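Local coordinates for Lactamase_B domain-containing protein (PDB 7EV5) that binds two zinc ions and probably works as a dual-activity hydrolase, resembling both B3 metallo-beta-lactamases and glyoxalase II, at residues 78-83 / 130-135; 71-76 / 106-111; 85-90 / 99-104. All coordinates share one frame; numbering follows the deposited sequence.

Contact 1 (78-83 / 130-135). With ZN (zinc ion), chain B.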
ATOM      1  N   THR A  78      -0.304  11.054  -7.806  1.00 10.87           N
ATOM      2  CA  THR A  78       0.028  11.582  -9.129  1.00 10.81           C
ATOM      3  C   THR A  78       1.517  11.480  -9.450  1.00 12.71           C
ATOM      4  O   THR A  78       1.889  11.362 -10.627  1.00 12.37           O
ATOM      5  CB  THR A  78      -0.475  13.028  -9.251  1.00 13.05           C
ATOM      6  OG1 THR A  78      -0.494  13.408 -10.634  1.00 15.35           O
ATOM      7  CG2 THR A  78       0.398  14.005  -8.468  1.00 13.79           C
ATOM      8  N   LYS A  79       2.389  11.505  -8.439  1.00 11.27           N
ATOM      9  CA  LYS A  79       3.812  11.449  -8.744  1.00 11.90           C
ATOM     10  C   LYS A  79       4.223  10.124  -9.371  1.00 13.34           C
ATOM     11  O   LYS A  79       5.280  10.060 -10.007  1.00 15.17           O
ATOM     12  CB  LYS A  79       4.644  11.750  -7.503  1.00 12.55           C
ATOM     13  CG  LYS A  79       4.702  13.228  -7.156  1.00 15.07           C
ATOM     14  CD  LYS A  79       5.203  13.427  -5.732  1.00 21.38           C
ATOM     15  CE  LYS A  79       5.171  14.890  -5.317  1.00 25.63           C
ATOM     16  NZ  LYS A  79       5.794  15.758  -6.358  1.00 28.23           N
ATOM     17  N   GLU A  80       3.414   9.072  -9.218  1.00 10.80           N
ATOM     18  CA  GLU A  80       3.696   7.775  -9.824  1.00  9.82           C
ATOM     19  C   GLU A  80       2.678   7.387 -10.893  1.00  9.73           C
ATOM     20  O   GLU A  80       2.595   6.216 -11.265  1.00 10.30           O
ATOM     21  CB  GLU A  80       3.819   6.693  -8.744  1.00  9.95           C
ATOM     22  CG  GLU A  80       5.081   6.874  -7.905  1.00  9.49           C
ATOM     23  CD  GLU A  80       5.158   5.925  -6.724  1.00  8.41           C
ATOM     24  OE1 GLU A  80       4.462   4.895  -6.726  1.00 10.01           O
ATOM     25  OE2 GLU A  80       5.920   6.218  -5.787  1.00 10.31           O
ATOM     26  N   ARG A  81       1.930   8.358 -11.424  1.00 12.25           N
ATOM     27  CA  ARG A  81       0.857   8.043 -12.366  1.00 11.55           C
ATOM     28  C   ARG A  81       1.357   7.329 -13.616  1.00 12.09           C
ATOM     29  O   ARG A  81       0.628   6.507 -14.184  1.00 13.16           O
ATOM     30  CB  ARG A  81       0.086   9.316 -12.734  1.00 11.31           C
ATOM     31  CG  ARG A  81       0.859  10.352 -13.559  1.00 13.70           C
ATOM     32  CD  ARG A  81      -0.061  11.542 -13.926  1.00 14.73           C
ATOM     33  NE  ARG A  81       0.662  12.666 -14.517  1.00 13.06           N
ATOM     34  CZ  ARG A  81       0.801  12.880 -15.820  1.00 24.59           C
ATOM     35  NH1 ARG A  81       0.282  12.032 -16.703  1.00 28.01           N
ATOM     36  NH2 ARG A  81       1.479  13.943 -16.236  1.00 26.27           N
ATOM     37  N   HIS A  82       2.585   7.615 -14.057  1.00 11.22           N
ATOM     38  CA  HIS A  82       3.141   6.938 -15.221  1.00 13.69           C
ATOM     39  C   HIS A  82       3.675   5.550 -14.903  1.00 13.34           C
ATOM     40  O   HIS A  82       3.989   4.800 -15.834  1.00 13.35           O
ATOM     41  CB  HIS A  82       4.302   7.747 -15.807  1.00 16.54           C
ATOM     42  CG  HIS A  82       3.913   9.106 -16.298  1.00 15.20           C
ATOM     43  ND1 HIS A  82       2.968   9.299 -17.283  1.00 24.88           N
ATOM     44  CD2 HIS A  82       4.340  10.339 -15.937  1.00 19.92           C
ATOM     45  CE1 HIS A  82       2.832  10.594 -17.507  1.00 22.69           C
ATOM     46  NE2 HIS A  82       3.653  11.245 -16.706  1.00 25.17           N
ATOM     47  N   TRP A  83       3.800   5.194 -13.626  1.00 11.94           N
ATOM     48  CA  TRP A  83       4.485   3.955 -13.276  1.00 11.47           C
ATOM     49  C   TRP A  83       3.646   2.714 -13.544  1.00 12.31           C
ATOM     50  O   TRP A  83       4.206   1.636 -13.766  1.00 12.40           O
ATOM     51  CB  TRP A  83       4.864   3.965 -11.796  1.00 10.50           C
ATOM     52  CG  TRP A  83       5.998   4.880 -11.462  1.00 12.51           C
ATOM     53  CD1 TRP A  83       6.399   5.990 -12.148  1.00 12.75           C
ATOM     54  CD2 TRP A  83       6.865   4.763 -10.341  1.00 11.03           C
ATOM     55  NE1 TRP A  83       7.476   6.574 -11.518  1.00 12.22           N
ATOM     56  CE2 TRP A  83       7.790   5.831 -10.409  1.00 10.43           C
ATOM     57  CE3 TRP A  83       6.960   3.851  -9.294  1.00 11.73           C
ATOM     58  CZ2 TRP A  83       8.796   6.013  -9.450  1.00 11.67           C
ATOM     59  CZ3 TRP A  83       7.961   4.032  -8.345  1.00 12.10           C
ATOM     60  CH2 TRP A  83       8.864   5.110  -8.435  1.00 12.65           C
ATOM     61  N   GLY A 130      10.217   8.617   0.059  1.00 10.43           N
ATOM     62  CA  GLY A 130      11.518   8.168   0.513  1.00 10.78           C
ATOM     63  C   GLY A 130      11.868   6.824  -0.084  1.00 10.65           C
ATOM     64  O   GLY A 130      12.958   6.639  -0.630  1.00 11.31           O
ATOM     65  N   HIS A 131      10.951   5.860   0.045  1.00  9.88           N
ATOM     66  CA  HIS A 131      11.062   4.612  -0.701  1.00  9.42           C
ATOM     67  C   HIS A 131      10.616   4.805  -2.152  1.00  9.49           C
ATOM     68  O   HIS A 131      11.201   4.220  -3.073  1.00 10.83           O
ATOM     69  CB  HIS A 131      10.254   3.522   0.016  1.00 11.87           C
ATOM     70  CG  HIS A 131      10.065   2.263  -0.776  1.00  9.68           C
ATOM     71  ND1 HIS A 131      11.027   1.279  -0.879  1.00 10.59           N
ATOM     72  CD2 HIS A 131       8.997   1.815  -1.472  1.00  8.84           C
ATOM     73  CE1 HIS A 131      10.564   0.284  -1.613  1.00 10.15           C
ATOM     74  NE2 HIS A 131       9.331   0.584  -1.994  1.00  8.67           N
ATOM     75  N   SER A 132       9.605   5.640  -2.381  1.00  9.43           N
ATOM     76  CA  SER A 132       9.193   6.003  -3.729  1.00 10.57           C
ATOM     77  C   SER A 132       8.515   7.363  -3.645  1.00  8.72           C
ATOM     78  O   SER A 132       8.001   7.731  -2.577  1.00  9.51           O
ATOM     79  CB  SER A 132       8.258   4.949  -4.357  1.00  9.83           C
ATOM     80  OG  SER A 132       6.965   4.965  -3.776  1.00  9.40           O
ATOM     81  N   PRO A 133       8.510   8.142  -4.732  1.00  9.07           N
ATOM     82  CA  PRO A 133       8.071   9.543  -4.633  1.00  9.11           C
ATOM     83  C   PRO A 133       6.576   9.707  -4.448  1.00 10.86           C
ATOM     84  O   PRO A 133       6.145  10.753  -3.945  1.00 11.73           O
ATOM     85  CB  PRO A 133       8.533  10.157  -5.964  1.00 12.25           C
ATOM     86  CG  PRO A 133       8.643   8.987  -6.900  1.00 14.89           C
ATOM     87  CD  PRO A 133       9.102   7.843  -6.047  1.00  9.82           C
ATOM     88  N   GLY A 134       5.779   8.723  -4.846  1.00 10.42           N
ATOM     89  CA  GLY A 134       4.343   8.803  -4.683  1.00 10.60           C
ATOM     90  C   GLY A 134       3.827   7.888  -3.590  1.00 10.30           C
ATOM     91  O   GLY A 134       2.642   7.563  -3.551  1.00  9.94           O
ATOM     92  N   SER A 135       4.709   7.481  -2.683  1.00  9.07           N
ATOM     93  CA  SER A 135       4.290   6.650  -1.563  1.00  8.23           C
ATOM     94  C   SER A 135       3.347   7.433  -0.659  1.00  7.65           C
ATOM     95  O   SER A 135       3.664   8.542  -0.210  1.00  9.93           O
ATOM     96  CB  SER A 135       5.510   6.250  -0.744  1.00  8.22           C
ATOM     97  OG  SER A 135       6.145   5.089  -1.241  1.00  9.46           O
TER
HETATM   98 ZN    ZN B 301       8.066  -0.630  -3.077  1.00 11.09          ZN
HETATM   99  O   HOH W   1       8.091  -2.550  -3.327  1.00 11.56           O

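Contact 2 (71-76 / 106-111)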
ATOM      1  N   SER A  71     -15.114  -3.973 -11.247  1.00 15.83           N
ATOM      2  CA  SER A  71     -15.479  -2.648 -11.751  1.00 18.28           C
ATOM      3  C   SER A  71     -15.337  -1.585 -10.665  1.00 17.12           C
ATOM      4  O   SER A  71     -16.286  -0.891 -10.297  1.00 20.89           O
ATOM      5  CB  SER A  71     -16.883  -2.632 -12.359  1.00 19.96           C
ATOM      6  OG  SER A  71     -16.980  -3.592 -13.388  1.00 23.09           O
ATOM      7  N   ILE A  72     -14.122  -1.481 -10.142  1.00 14.08           N
ATOM      8  CA  ILE A  72     -13.836  -0.563  -9.045  1.00 14.65           C
ATOM      9  C   ILE A  72     -12.705   0.393  -9.405  1.00 12.67           C
ATOM     10  O   ILE A  72     -11.846   0.070 -10.241  1.00 14.25           O
ATOM     11  CB  ILE A  72     -13.537  -1.321  -7.746  1.00 13.57           C
ATOM     12  CG1 ILE A  72     -12.430  -2.351  -7.967  1.00 15.47           C
ATOM     13  CG2 ILE A  72     -14.810  -1.972  -7.227  1.00 15.24           C
ATOM     14  CD1 ILE A  72     -12.030  -3.046  -6.709  1.00 13.19           C
ATOM     15  N   PRO A  73     -12.680   1.573  -8.802  1.00 11.95           N
ATOM     16  CA  PRO A  73     -11.633   2.554  -9.098  1.00 11.63           C
ATOM     17  C   PRO A  73     -10.303   2.187  -8.455  1.00 10.62           C
ATOM     18  O   PRO A  73     -10.242   1.473  -7.454  1.00 13.04           O
ATOM     19  CB  PRO A  73     -12.185   3.833  -8.456  1.00 13.33           C
ATOM     20  CG  PRO A  73     -13.080   3.349  -7.357  1.00 14.11           C
ATOM     21  CD  PRO A  73     -13.733   2.123  -7.927  1.00 10.82           C
ATOM     22  N   VAL A  74      -9.240   2.719  -9.059  1.00 10.46           N
ATOM     23  CA  VAL A  74      -7.864   2.595  -8.581  1.00 10.57           C
ATOM     24  C   VAL A  74      -7.373   3.983  -8.183  1.00 10.13           C
ATOM     25  O   VAL A  74      -7.421   4.921  -8.992  1.00 10.61           O
ATOM     26  CB  VAL A  74      -6.953   1.994  -9.667  1.00 10.71           C
ATOM     27  CG1 VAL A  74      -5.480   2.009  -9.217  1.00 12.18           C
ATOM     28  CG2 VAL A  74      -7.415   0.589 -10.026  1.00 14.21           C
ATOM     29  N   TYR A  75      -6.865   4.102  -6.956  1.00  9.11           N
ATOM     30  CA  TYR A  75      -6.306   5.344  -6.425  1.00  8.54           C
ATOM     31  C   TYR A  75      -4.787   5.243  -6.332  1.00  9.00           C
ATOM     32  O   TYR A  75      -4.262   4.248  -5.817  1.00 10.10           O
ATOM     33  CB  TYR A  75      -6.850   5.633  -5.024  1.00  9.48           C
ATOM     34  CG  TYR A  75      -8.290   6.096  -4.974  1.00 10.80           C
ATOM     35  CD1 TYR A  75      -8.603   7.404  -4.618  1.00 12.25           C
ATOM     36  CD2 TYR A  75      -9.334   5.223  -5.269  1.00 11.57           C
ATOM     37  CE1 TYR A  75      -9.925   7.828  -4.566  1.00  9.99           C
ATOM     38  CE2 TYR A  75     -10.651   5.645  -5.224  1.00 11.74           C
ATOM     39  CZ  TYR A  75     -10.928   6.941  -4.868  1.00 10.51           C
ATOM     40  OH  TYR A  75     -12.256   7.325  -4.820  1.00 14.51           O
ATOM     41  N   LEU A  76      -4.082   6.284  -6.789  1.00  9.69           N
ATOM     42  CA  LEU A  76      -2.625   6.313  -6.784  1.00  9.43           C
ATOM     43  C   LEU A  76      -2.169   7.766  -6.750  1.00  9.27           C
ATOM     44  O   LEU A  76      -2.827   8.639  -7.326  1.00  9.82           O
ATOM     45  CB  LEU A  76      -2.082   5.630  -8.050  1.00 10.84           C
ATOM     46  CG  LEU A  76      -0.571   5.651  -8.283  1.00  8.69           C
ATOM     47  CD1 LEU A  76       0.184   4.860  -7.219  1.00 10.31           C
ATOM     48  CD2 LEU A  76      -0.261   5.072  -9.660  1.00 12.60           C
ATOM     49  N   ALA A 106      -4.456   4.891 -13.467  1.00 12.08           N
ATOM     50  CA  ALA A 106      -5.330   5.027 -12.310  1.00 11.98           C
ATOM     51  C   ALA A 106      -6.478   5.965 -12.655  1.00 11.44           C
ATOM     52  O   ALA A 106      -6.320   6.901 -13.446  1.00 14.02           O
ATOM     53  CB  ALA A 106      -4.549   5.598 -11.120  1.00 13.44           C
ATOM     54  N   ASP A 107      -7.640   5.713 -12.058  1.00 11.85           N
ATOM     55  CA  ASP A 107      -8.741   6.618 -12.361  0.52 13.15           C
ATOM     56  C   ASP A 107      -8.997   7.646 -11.273  1.00 14.29           C
ATOM     57  O   ASP A 107      -9.860   8.514 -11.465  1.00 12.20           O
ATOM     58  CB  ASP A 107     -10.017   5.895 -12.827  0.52 13.25           C
ATOM     59  CG  ASP A 107     -10.453   4.812 -11.881  0.52 13.60           C
ATOM     60  OD1 ASP A 107     -11.276   3.964 -12.285  0.52 20.80           O
ATOM     61  OD2 ASP A 107      -9.990   4.824 -10.735  0.52 14.83           O
ATOM     62  N   HIS A 108      -8.214   7.639 -10.200  1.00 10.67           N
ATOM     63  CA  HIS A 108      -8.243   8.671  -9.177  1.00 10.19           C
ATOM     64  C   HIS A 108      -6.797   8.947  -8.801  1.00 11.31           C
ATOM     65  O   HIS A 108      -6.070   8.012  -8.453  1.00 10.98           O
ATOM     66  CB  HIS A 108      -9.003   8.186  -7.937  1.00 13.24           C
ATOM     67  CG  HIS A 108     -10.493   8.185  -8.094  1.00 13.49           C
ATOM     68  ND1 HIS A 108     -11.185   7.180  -8.735  1.00 18.00           N
ATOM     69  CD2 HIS A 108     -11.424   9.070  -7.668  1.00 13.11           C
ATOM     70  CE1 HIS A 108     -12.480   7.454  -8.704  1.00 14.08           C
ATOM     71  NE2 HIS A 108     -12.649   8.589  -8.055  1.00 18.18           N
ATOM     72  N   LEU A 109      -6.373  10.207  -8.871  1.00 11.44           N
ATOM     73  CA  LEU A 109      -4.990  10.587  -8.599  1.00 10.84           C
ATOM     74  C   LEU A 109      -4.926  11.451  -7.346  1.00 12.58           C
ATOM     75  O   LEU A 109      -5.565  12.512  -7.280  1.00 15.03           O
ATOM     76  CB  LEU A 109      -4.358  11.323  -9.776  1.00 11.29           C
ATOM     77  CG  LEU A 109      -4.256  10.525 -11.071  1.00 11.57           C
ATOM     78  CD1 LEU A 109      -3.716  11.408 -12.194  1.00 10.97           C
ATOM     79  CD2 LEU A 109      -3.373   9.311 -10.875  1.00 12.62           C
ATOM     80  N   LEU A 110      -4.136  11.001  -6.370  1.00  9.90           N
ATOM     81  CA  LEU A 110      -3.937  11.703  -5.111  1.00 10.20           C
ATOM     82  C   LEU A 110      -2.834  12.750  -5.232  1.00 11.87           C
ATOM     83  O   LEU A 110      -1.884  12.604  -6.011  1.00 12.26           O
ATOM     84  CB  LEU A 110      -3.558  10.699  -4.016  1.00 11.05           C
ATOM     85  CG  LEU A 110      -4.641   9.665  -3.699  1.00 13.66           C
ATOM     86  CD1 LEU A 110      -4.037   8.462  -2.985  1.00 16.76           C
ATOM     87  CD2 LEU A 110      -5.765  10.282  -2.892  1.00 18.17           C
ATOM     88  N   THR A 111      -2.969  13.818  -4.442  1.00 13.56           N
ATOM     89  CA  THR A 111      -1.946  14.855  -4.348  1.00 14.82           C
ATOM     90  C   THR A 111      -1.677  15.196  -2.891  1.00 17.65           C
ATOM     91  O   THR A 111      -0.829  14.569  -2.245  1.00 18.79           O
ATOM     92  CB  THR A 111      -2.358  16.117  -5.114  1.00 17.07           C
ATOM     93  OG1 THR A 111      -3.703  16.483  -4.778  1.00 17.52           O
ATOM     94  CG2 THR A 111      -2.250  15.883  -6.593  1.00 17.09           C
TER

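Contact 3 (85-90 / 99-104)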
ATOM      1  N   GLU A  85       1.840   1.757 -16.055  1.00 12.04           N
ATOM      2  CA  GLU A  85       1.863   1.240 -17.412  1.00 12.74           C
ATOM      3  C   GLU A  85       3.258   1.181 -18.001  1.00 16.23           C
ATOM      4  O   GLU A  85       3.406   0.775 -19.157  1.00 17.08           O
ATOM      5  CB  GLU A  85       0.977   2.116 -18.300  1.00 12.09           C
ATOM      6  CG  GLU A  85      -0.496   2.037 -17.959  1.00 15.40           C
ATOM      7  CD  GLU A  85      -1.283   3.168 -18.569  1.00 17.87           C
ATOM      8  OE1 GLU A  85      -1.209   4.290 -18.039  1.00 17.82           O
ATOM      9  OE2 GLU A  85      -1.965   2.935 -19.590  1.00 20.95           O
ATOM     10  N   ASP A  86       4.275   1.591 -17.251  1.00 13.65           N
ATOM     11  CA  ASP A  86       5.645   1.662 -17.759  1.00 14.48           C
ATOM     12  C   ASP A  86       6.542   0.754 -16.929  1.00 13.96           C
ATOM     13  O   ASP A  86       6.922   1.108 -15.794  1.00 12.35           O
ATOM     14  CB  ASP A  86       6.143   3.104 -17.740  1.00 13.54           C
ATOM     15  CG  ASP A  86       7.418   3.297 -18.530  1.00 15.90           C
ATOM     16  OD1 ASP A  86       8.152   2.306 -18.713  1.00 17.26           O
ATOM     17  OD2 ASP A  86       7.681   4.444 -18.961  1.00 16.41           O
ATOM     18  N   PRO A  87       6.927  -0.411 -17.464  1.00 12.75           N
ATOM     19  CA  PRO A  87       7.754  -1.350 -16.693  1.00 13.28           C
ATOM     20  C   PRO A  87       9.172  -0.868 -16.480  1.00 14.09           C
ATOM     21  O   PRO A  87       9.865  -1.420 -15.620  1.00 14.25           O
ATOM     22  CB  PRO A  87       7.725  -2.621 -17.549  1.00 15.31           C
ATOM     23  CG  PRO A  87       7.615  -2.095 -18.959  1.00 13.15           C
ATOM     24  CD  PRO A  87       6.785  -0.821 -18.878  1.00 13.85           C
ATOM     25  N   ALA A  88       9.620   0.132 -17.237  1.00 14.15           N
ATOM     26  CA  ALA A  88      10.920   0.750 -16.997  1.00 14.17           C
ATOM     27  C   ALA A  88      10.913   1.679 -15.794  1.00 15.97           C
ATOM     28  O   ALA A  88      11.987   2.046 -15.302  1.00 19.68           O
ATOM     29  CB  ALA A  88      11.379   1.527 -18.230  1.00 16.41           C
ATOM     30  N   LEU A  89       9.738   2.085 -15.320  1.00 13.56           N
ATOM     31  CA  LEU A  89       9.641   2.984 -14.178  1.00 14.65           C
ATOM     32  C   LEU A  89       9.254   2.273 -12.891  1.00 11.65           C
ATOM     33  O   LEU A  89       9.659   2.711 -11.807  1.00 11.85           O
ATOM     34  CB  LEU A  89       8.611   4.086 -14.457  1.00 15.71           C
ATOM     35  CG  LEU A  89       8.883   4.971 -15.673  1.00 14.96           C
ATOM     36  CD1 LEU A  89       7.738   5.935 -15.873  1.00 15.40           C
ATOM     37  CD2 LEU A  89      10.184   5.734 -15.486  1.00 19.61           C
ATOM     38  N   ASN A  90       8.481   1.188 -12.977  1.00 12.40           N
ATOM     39  CA  ASN A  90       7.913   0.586 -11.777  1.00 11.05           C
ATOM     40  C   ASN A  90       8.789  -0.489 -11.154  1.00 11.06           C
ATOM     41  O   ASN A  90       8.365  -1.115 -10.183  1.00 10.37           O
ATOM     42  CB  ASN A  90       6.474   0.088 -12.008  1.00  9.87           C
ATOM     43  CG  ASN A  90       6.375  -1.061 -13.016  1.00 11.73           C
ATOM     44  OD1 ASN A  90       7.280  -1.894 -13.133  1.00 10.97           O
ATOM     45  ND2 ASN A  90       5.256  -1.112 -13.732  1.00 12.15           N
ATOM     46  N   PRO A  99       8.551  -7.480 -17.790  1.00 13.86           N
ATOM     47  CA  PRO A  99       7.685  -6.317 -17.573  1.00 15.03           C
ATOM     48  C   PRO A  99       6.385  -6.699 -16.888  1.00 15.66           C
ATOM     49  O   PRO A  99       5.748  -7.705 -17.210  1.00 17.53           O
ATOM     50  CB  PRO A  99       7.409  -5.831 -19.003  1.00 20.02           C
ATOM     51  CG  PRO A  99       7.444  -7.090 -19.827  1.00 17.36           C
ATOM     52  CD  PRO A  99       8.483  -7.978 -19.176  1.00 18.39           C
ATOM     53  N   ILE A 100       6.009  -5.881 -15.905  1.00 15.12           N
ATOM     54  CA  ILE A 100       4.729  -5.983 -15.215  1.00 13.74           C
ATOM     55  C   ILE A 100       4.071  -4.620 -15.316  1.00 15.27           C
ATOM     56  O   ILE A 100       4.715  -3.600 -15.045  1.00 16.87           O
ATOM     57  CB  ILE A 100       4.922  -6.397 -13.746  1.00 15.48           C
ATOM     58  CG1 ILE A 100       5.478  -7.824 -13.694  1.00 14.43           C
ATOM     59  CG2 ILE A 100       3.603  -6.305 -12.986  1.00 19.40           C
ATOM     60  CD1 ILE A 100       5.942  -8.267 -12.343  1.00 21.46           C
ATOM     61  N   THR A 101       2.812  -4.592 -15.752  1.00 15.96           N
ATOM     62  CA  THR A 101       2.125  -3.339 -16.027  1.00 16.29           C
ATOM     63  C   THR A 101       0.628  -3.524 -15.834  1.00 18.17           C
ATOM     64  O   THR A 101       0.107  -4.646 -15.852  1.00 20.48           O
ATOM     65  CB  THR A 101       2.303  -2.910 -17.486  1.00 17.72           C
ATOM     66  OG1 THR A 101       1.860  -3.972 -18.337  1.00 20.51           O
ATOM     67  CG2 THR A 101       3.753  -2.550 -17.812  1.00 22.83           C
ATOM     68  N   THR A 102      -0.065  -2.401 -15.670  1.00 15.16           N
ATOM     69  CA  THR A 102      -1.499  -2.358 -15.910  1.00 14.94           C
ATOM     70  C   THR A 102      -1.749  -1.957 -17.358  1.00 15.31           C
ATOM     71  O   THR A 102      -0.849  -1.513 -18.076  1.00 17.77           O
ATOM     72  CB  THR A 102      -2.198  -1.367 -14.973  1.00 12.09           C
ATOM     73  OG1 THR A 102      -1.788  -0.036 -15.306  1.00 14.05           O
ATOM     74  CG2 THR A 102      -1.875  -1.666 -13.514  1.00 14.41           C
ATOM     75  N   ALA A 103      -2.999  -2.127 -17.788  1.00 14.96           N
ATOM     76  CA  ALA A 103      -3.405  -1.760 -19.136  1.00 14.65           C
ATOM     77  C   ALA A 103      -4.097  -0.404 -19.194  1.00 19.53           C
ATOM     78  O   ALA A 103      -4.365   0.099 -20.292  1.00 19.50           O
ATOM     79  CB  ALA A 103      -4.323  -2.835 -19.727  1.00 18.11           C
ATOM     80  N   LYS A 104      -4.377   0.199 -18.042  1.00 16.02           N
ATOM     81  CA  LYS A 104      -5.089   1.459 -17.919  1.00 18.03           C
ATOM     82  C   LYS A 104      -4.455   2.247 -16.785  1.00 14.63           C
ATOM     83  O   LYS A 104      -3.984   1.651 -15.809  1.00 14.06           O
ATOM     84  CB  LYS A 104      -6.562   1.210 -17.552  1.00 17.49           C
ATOM     85  CG  LYS A 104      -7.391   0.525 -18.631  1.00 23.96           C
ATOM     86  CD  LYS A 104      -8.810   0.275 -18.138  1.00 23.17           C
ATOM     87  CE  LYS A 104      -9.665  -0.399 -19.199  1.00 29.54           C
ATOM     88  NZ  LYS A 104     -11.076  -0.587 -18.754  1.00 28.32           N
TER

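Contact 1 (78-83 / 130-135)
Glu80 meets the type I turn Ser132–Ser135 in a buried, carboxylate-centred contact between two loops. One loop follows strand 74-77. The other joins strands 121-127 and 136-140 and carries the zinc ligand His131. The Glu80 chain runs extended beyond CG (chi2 173°), which directs CD at the turn. There OE2 is gripped twice. Ser132 OG donates to Glu80 OE2 on its syn side, at 2.6 Å. Gly134 N donates to the same OE2 at 2.7 Å, but from 42° above the carboxylate plane. Glu80 CG lies over the centre of one face of the Trp83 indole. The tip of that indole reaches the tip of the proline, with Trp83 CH2 3.6 Å from Pro133 CD. Lys79 CD rests 3.4 Å from Pro133 O, and the end of the lysine leads away. His131 NE2 binds zinc at 2.1 Å, together with His54, His56 and a water; Asp150 also belongs to the site. Glu80 OE1 is bonded by Ala55 N. The buried carboxylate thus has donors on both oxygens, which is consistent with a charged Glu80. By its bonds it joins the loop of Ala55, between the zinc ligands His54 and His56, to the loop of His131.

Contact 2 (71-76 / 106-111)
Tyr75 lays its ring over that of His108 in an offset stack, with centroids 4.2 Å apart and planes at 14°. Both residues hold CG anti to the carbonyl carbon (chi1 -73° and -77°), which sets the two side chains off alike. They run side by side and point the same way. His108 CB sits over the phenol face in a CH-pi contact, 3.5 Å from the ring centroid. Tyr75 OH lies over the imidazole face, near its rim. Pro73 CB also touches this imidazole, 3.5 Å from His108 ND1. Next to the stack the strands pair in parallel register. His108 N bonds to Val74 O, Leu76 N bonds to His108 O at 3.1 Å, and Leu110 N bonds to Leu76 O at 2.9 Å. On the other face of the sheet Leu76 CB packs 3.9 Å from Ala106 CB. Tyr75 also touches Leu116 and Ile118 of strand 115-118, in the second sheet. The pair forms the two parallel strands of a beta-alpha-beta unit with helix 92-96 between them. Strand 108-110 is the outermost strand of its sheet in this chain, one of the two sheets of the metallo-beta-lactamase alpha-beta/beta-alpha sandwich.

Contact 3 (85-90 / 99-104)
Two flat groups reach across this contact, the carboxamide of Asn90 to Ile100 and the carboxylate of Glu85 to Lys104. The amide is met at its edge: Asn90 ND2 donates to Ile100 O at 2.9 Å, and the acceptor lies only 15° out of the amide plane. The bond is fairly straight, with an angle of 158° at the hydrogen. Asn90 CG stands between the backbone N and the carbonyl carbon (chi1 65°). The amide is fixed at its other positions too. ND2 also donates to Trp83 O, and OD1 is bonded by Ser92 OG. These three bonds, two from ND2 and one to OD1, fix the rotation of the amide. The Asn90 side chain is about 9 Å from a bound zinc. The Glu85 carboxylate lies against backbone, with CD 3.8 Å from Lys104 C. Its chain crosses Thr102 at about a right angle, bringing Glu85 CG 3.6 Å from Thr102 OG1. That hydroxyl is itself spent on Lys104 O, at 2.8 Å. The apolar part of the contact is made by Pro87: its CB meets Pro99 CB at 3.5 Å, and its CD meets Thr101 CG2 at 3.6 Å. Asp86 OD1 accepts from Ala88 N in an Asx turn that has Pro87 at its middle. The contact draws together the base of the surface loop that carries helix 92-96, between strands 74-77 and 108-110 of the metallo-beta-lactamase fold.

How the contacts relate
From the N terminus the chain passes 71-76, 78-83 and 85-90, makes helix 92-96, and returns through 99-104 and 106-111 before reaching 130-135. Contact 3 closes the shortest loop, round that helix. It lies within the loop of contact 2, which brings strand 108-110 beside strand 74-77, and also within that of contact 1. Contacts 1 and 2 cross, since their segments alternate. Contact 1 ties the loop that leaves strand 74-77 of the first sheet to a zinc-binding loop of the second sheet. Thr78 N and Leu110 O, 2.8 Å apart, probably link contacts 1 and 2. Trp83 CD1 packs on Leu89 CB between contacts 1 and 3.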